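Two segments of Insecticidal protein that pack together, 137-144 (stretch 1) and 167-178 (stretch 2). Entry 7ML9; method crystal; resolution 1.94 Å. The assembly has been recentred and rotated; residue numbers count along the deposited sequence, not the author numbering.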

# COMPACT_ATOMS: atom_id res chain seq x y z
N SER A 137 -0.75 5.27 14.56
CA SER A 137 0.41 5.12 13.70
C SER A 137 -0.03 4.48 12.40
O SER A 137 -0.84 3.55 12.40
CB SER A 137 1.49 4.26 14.37
OG SER A 137 2.75 4.48 13.77
N THR A 138 0.49 4.99 11.28
CA THR A 138 0.35 4.34 9.98
C THR A 138 1.73 4.25 9.36
O THR A 138 2.45 5.25 9.30
CB THR A 138 -0.56 5.13 9.05
OG1 THR A 138 -1.88 5.22 9.61
CG2 THR A 138 -0.63 4.44 7.68
N SER A 139 2.13 3.05 8.93
CA SER A 139 3.40 2.92 8.25
C SER A 139 3.24 2.08 6.98
O SER A 139 2.28 1.31 6.83
CB SER A 139 4.48 2.33 9.17
OG SER A 139 4.19 1.01 9.58
N ASN A 140 4.17 2.28 6.05
CA ASN A 140 4.17 1.50 4.82
C ASN A 140 5.61 1.16 4.46
O ASN A 140 6.55 1.78 4.96
CB ASN A 140 3.42 2.24 3.71
CG ASN A 140 4.22 3.40 3.09
OD1 ASN A 140 5.39 3.25 2.77
ND2 ASN A 140 3.57 4.54 2.90
N THR A 141 5.77 0.15 3.61
CA THR A 141 7.06 -0.25 3.07
C THR A 141 6.87 -0.56 1.59
O THR A 141 5.93 -1.27 1.23
CB THR A 141 7.63 -1.48 3.78
OG1 THR A 141 7.91 -1.17 5.16
CG2 THR A 141 8.92 -1.93 3.11
N THR A 142 7.75 -0.03 0.75
CA THR A 142 7.74 -0.41 -0.66
C THR A 142 8.54 -1.70 -0.80
O THR A 142 9.76 -1.71 -0.57
CB THR A 142 8.31 0.71 -1.52
OG1 THR A 142 7.47 1.87 -1.38
CG2 THR A 142 8.33 0.26 -3.00
N THR A 143 7.86 -2.79 -1.12
CA THR A 143 8.50 -4.10 -1.14
C THR A 143 8.96 -4.52 -2.53
O THR A 143 9.95 -5.23 -2.66
CB THR A 143 7.54 -5.17 -0.58
OG1 THR A 143 6.30 -5.12 -1.30
CG2 THR A 143 7.24 -4.91 0.93
N HIS A 144 8.24 -4.11 -3.57
CA HIS A 144 8.66 -4.27 -4.97
C HIS A 144 8.65 -2.87 -5.58
O HIS A 144 7.59 -2.40 -6.01
CB HIS A 144 7.75 -5.21 -5.73
CG HIS A 144 7.77 -6.62 -5.25
ND1 HIS A 144 7.37 -6.98 -3.98
CD2 HIS A 144 8.10 -7.77 -5.88
CE1 HIS A 144 7.48 -8.29 -3.84
NE2 HIS A 144 7.92 -8.80 -4.98
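Stretch 2 167-178: ASTEYNFQNSST

Stretch 2 first runs as an extended strand, Ala167 to Asn172, roughly alongside the strand that runs through Ser137 to Thr142, continuing from earlier in the chain. Their N-to-C directions differ by 22° (signed crossing angle -22°), and their axes approach to 7.0 Å. The CA atoms of Thr138 and Thr169 are also 7.0 Å apart, a spacing that leaves room for side chains between the backbones. Beyond Asn172 the chain leaves the extended path, and a type II turn from Gln174 to Ser177 carries it back against stretch 1. Ser176, with phi/psi of 71/10, supplies the positive phi at the third position of the turn, and Ser177 N closes it on Gln174 O at 3.1 Å.

After the turn the pairing is antiparallel. Thr141 faces Thr178 as a non-hydrogen-bonded pair, CA to CA 4.5 Å. Next to it, Thr142 binds through both of its backbone polar atoms: Thr142 N donates to Ser177 O at 2.8 Å, and Ser176 N donates to Thr142 O at 3.0 Å. Two CA-H...O contacts accompany the pairing, Thr141 CA to Ser177 O at 3.3 Å and Thr178 CA to Asn140 O at 3.4 Å.

Between the two parallel-running strands, Thr138, branched at CB, sets its methyl CG2 3.8 Å from Thr169 CB, a nonpolar contact between the strands. Asn140 suits its buried place because its amide has two protons to give: ND2 donates to Thr169 OG1 and to Glu170 O, each at 2.8 Å. The Asn140 side chain also lies over one face of the Tyr171 ring, with CB 3.6 Å from Tyr171 CE1. Although the CA-to-CB bond of Tyr171 points sideways, the long aromatic side chain brings its end nearer to stretch 1.

Thr142 combines a hydroxyl with a methyl. Its OG1 donates to Asn172 O at 2.6 Å and lies at the edge of the Tyr171 ring, 3.8 Å from CD1, while its CG2 lies 3.7 Å from Phe173 O. Water extends this polar network: water 2 lies 2.8 Å from Asn140 OD1 and 2.9 Å from Thr142 OG1, and accepts from Asn172 N at 3.0 Å. Water 1 similarly joins Thr138 O, at 3.1 Å, to Thr169 OG1, at 2.8 Å.

Side chains also brace the turn itself. Asn172 OD1 accepts from Gln174 N at 3.0 Å, and Ser177 OG donates to Gln174 O at 2.8 Å. On the paired segment, Thr178 CG2 rests 3.7 Å from Thr141 OG1, both side chains lying on the same face of the sheet.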

# COMPACT_ATOMS: atom_id res chain seq x y z
N ALA A 167 -8.54 5.78 6.05
CA ALA A 167 -7.18 6.22 6.33
C ALA A 167 -6.36 6.15 5.04
O ALA A 167 -6.79 5.56 4.05
CB ALA A 167 -6.52 5.37 7.43
N SER A 168 -5.17 6.74 5.06
CA SER A 168 -4.35 6.81 3.86
C SER A 168 -2.87 6.77 4.22
O SER A 168 -2.47 6.91 5.38
CB SER A 168 -4.66 8.06 3.03
OG SER A 168 -4.16 9.21 3.67
N THR A 169 -2.04 6.57 3.19
CA THR A 169 -0.61 6.43 3.36
C THR A 169 0.02 6.69 1.99
O THR A 169 -0.57 6.36 0.97
CB THR A 169 -0.24 5.05 3.91
OG1 THR A 169 1.14 5.00 4.28
CG2 THR A 169 -0.53 3.93 2.89
N GLU A 170 1.19 7.32 1.99
CA GLU A 170 1.85 7.74 0.76
C GLU A 170 3.07 6.87 0.52
O GLU A 170 3.99 6.83 1.34
CB GLU A 170 2.24 9.22 0.82
CG GLU A 170 2.79 9.73 -0.51
CD GLU A 170 3.05 11.22 -0.52
OE1 GLU A 170 3.59 11.74 0.49
OE2 GLU A 170 2.71 11.88 -1.53
N TYR A 171 3.08 6.17 -0.61
CA TYR A 171 4.20 5.33 -0.99
C TYR A 171 5.20 6.14 -1.80
O TYR A 171 4.81 6.93 -2.67
CB TYR A 171 3.74 4.14 -1.83
CG TYR A 171 3.08 3.06 -1.02
CD1 TYR A 171 3.84 2.07 -0.43
CD2 TYR A 171 1.71 3.05 -0.84
CE1 TYR A 171 3.24 1.09 0.33
CE2 TYR A 171 1.11 2.07 -0.10
CZ TYR A 171 1.87 1.10 0.49
OH TYR A 171 1.27 0.12 1.23
N ASN A 172 6.48 5.95 -1.51
CA ASN A 172 7.54 6.32 -2.42
C ASN A 172 7.95 5.07 -3.18
O ASN A 172 8.28 4.04 -2.57
CB ASN A 172 8.74 6.92 -1.68
CG ASN A 172 9.78 7.50 -2.62
OD1 ASN A 172 10.22 6.83 -3.57
ND2 ASN A 172 10.18 8.74 -2.38
N PHE A 173 7.95 5.16 -4.52
CA PHE A 173 8.09 3.97 -5.35
C PHE A 173 9.50 3.37 -5.32
O PHE A 173 9.68 2.27 -5.84
CB PHE A 173 7.69 4.28 -6.80
CG PHE A 173 6.19 4.32 -7.03
CD1 PHE A 173 5.30 4.61 -6.01
CD2 PHE A 173 5.68 4.05 -8.29
CE1 PHE A 173 3.92 4.64 -6.24
CE2 PHE A 173 4.31 4.07 -8.54
CZ PHE A 173 3.43 4.37 -7.51
N GLN A 174 10.48 4.04 -4.73
CA GLN A 174 11.81 3.44 -4.69
C GLN A 174 11.82 2.22 -3.77
O GLN A 174 11.23 2.24 -2.68
CB GLN A 174 12.86 4.44 -4.21
CG GLN A 174 14.26 3.85 -4.06
CD GLN A 174 15.26 4.80 -3.40
OE1 GLN A 174 15.31 5.99 -3.71
NE2 GLN A 174 16.06 4.26 -2.48
N ASN A 175 12.49 1.15 -4.23
CA ASN A 175 12.62 -0.07 -3.44
C ASN A 175 13.08 0.24 -2.01
O ASN A 175 13.98 1.05 -1.80
CB ASN A 175 13.62 -1.02 -4.10
CG ASN A 175 13.75 -2.34 -3.36
OD1 ASN A 175 12.83 -2.79 -2.67
ND2 ASN A 175 14.91 -2.98 -3.50
N SER A 176 12.43 -0.41 -1.04
CA SER A 176 12.77 -0.37 0.38
C SER A 176 12.44 0.96 1.04
O SER A 176 12.85 1.18 2.19
CB SER A 176 14.25 -0.70 0.63
OG SER A 176 14.51 -2.04 0.25
N SER A 177 11.72 1.84 0.36
CA SER A 177 11.23 3.06 1.00
C SER A 177 10.27 2.69 2.13
O SER A 177 9.39 1.85 1.96
CB SER A 177 10.52 3.95 -0.01
OG SER A 177 11.41 4.43 -1.01
N THR A 178 10.46 3.33 3.29
CA THR A 178 9.56 3.19 4.43
C THR A 178 9.06 4.56 4.86
O THR A 178 9.82 5.54 4.85
CB THR A 178 10.25 2.50 5.62
OG1 THR A 178 11.31 3.34 6.09
CG2 THR A 178 10.81 1.15 5.23
O HOH W 1 1.95 6.50 6.53
O HOH W 2 7.05 3.92 0.63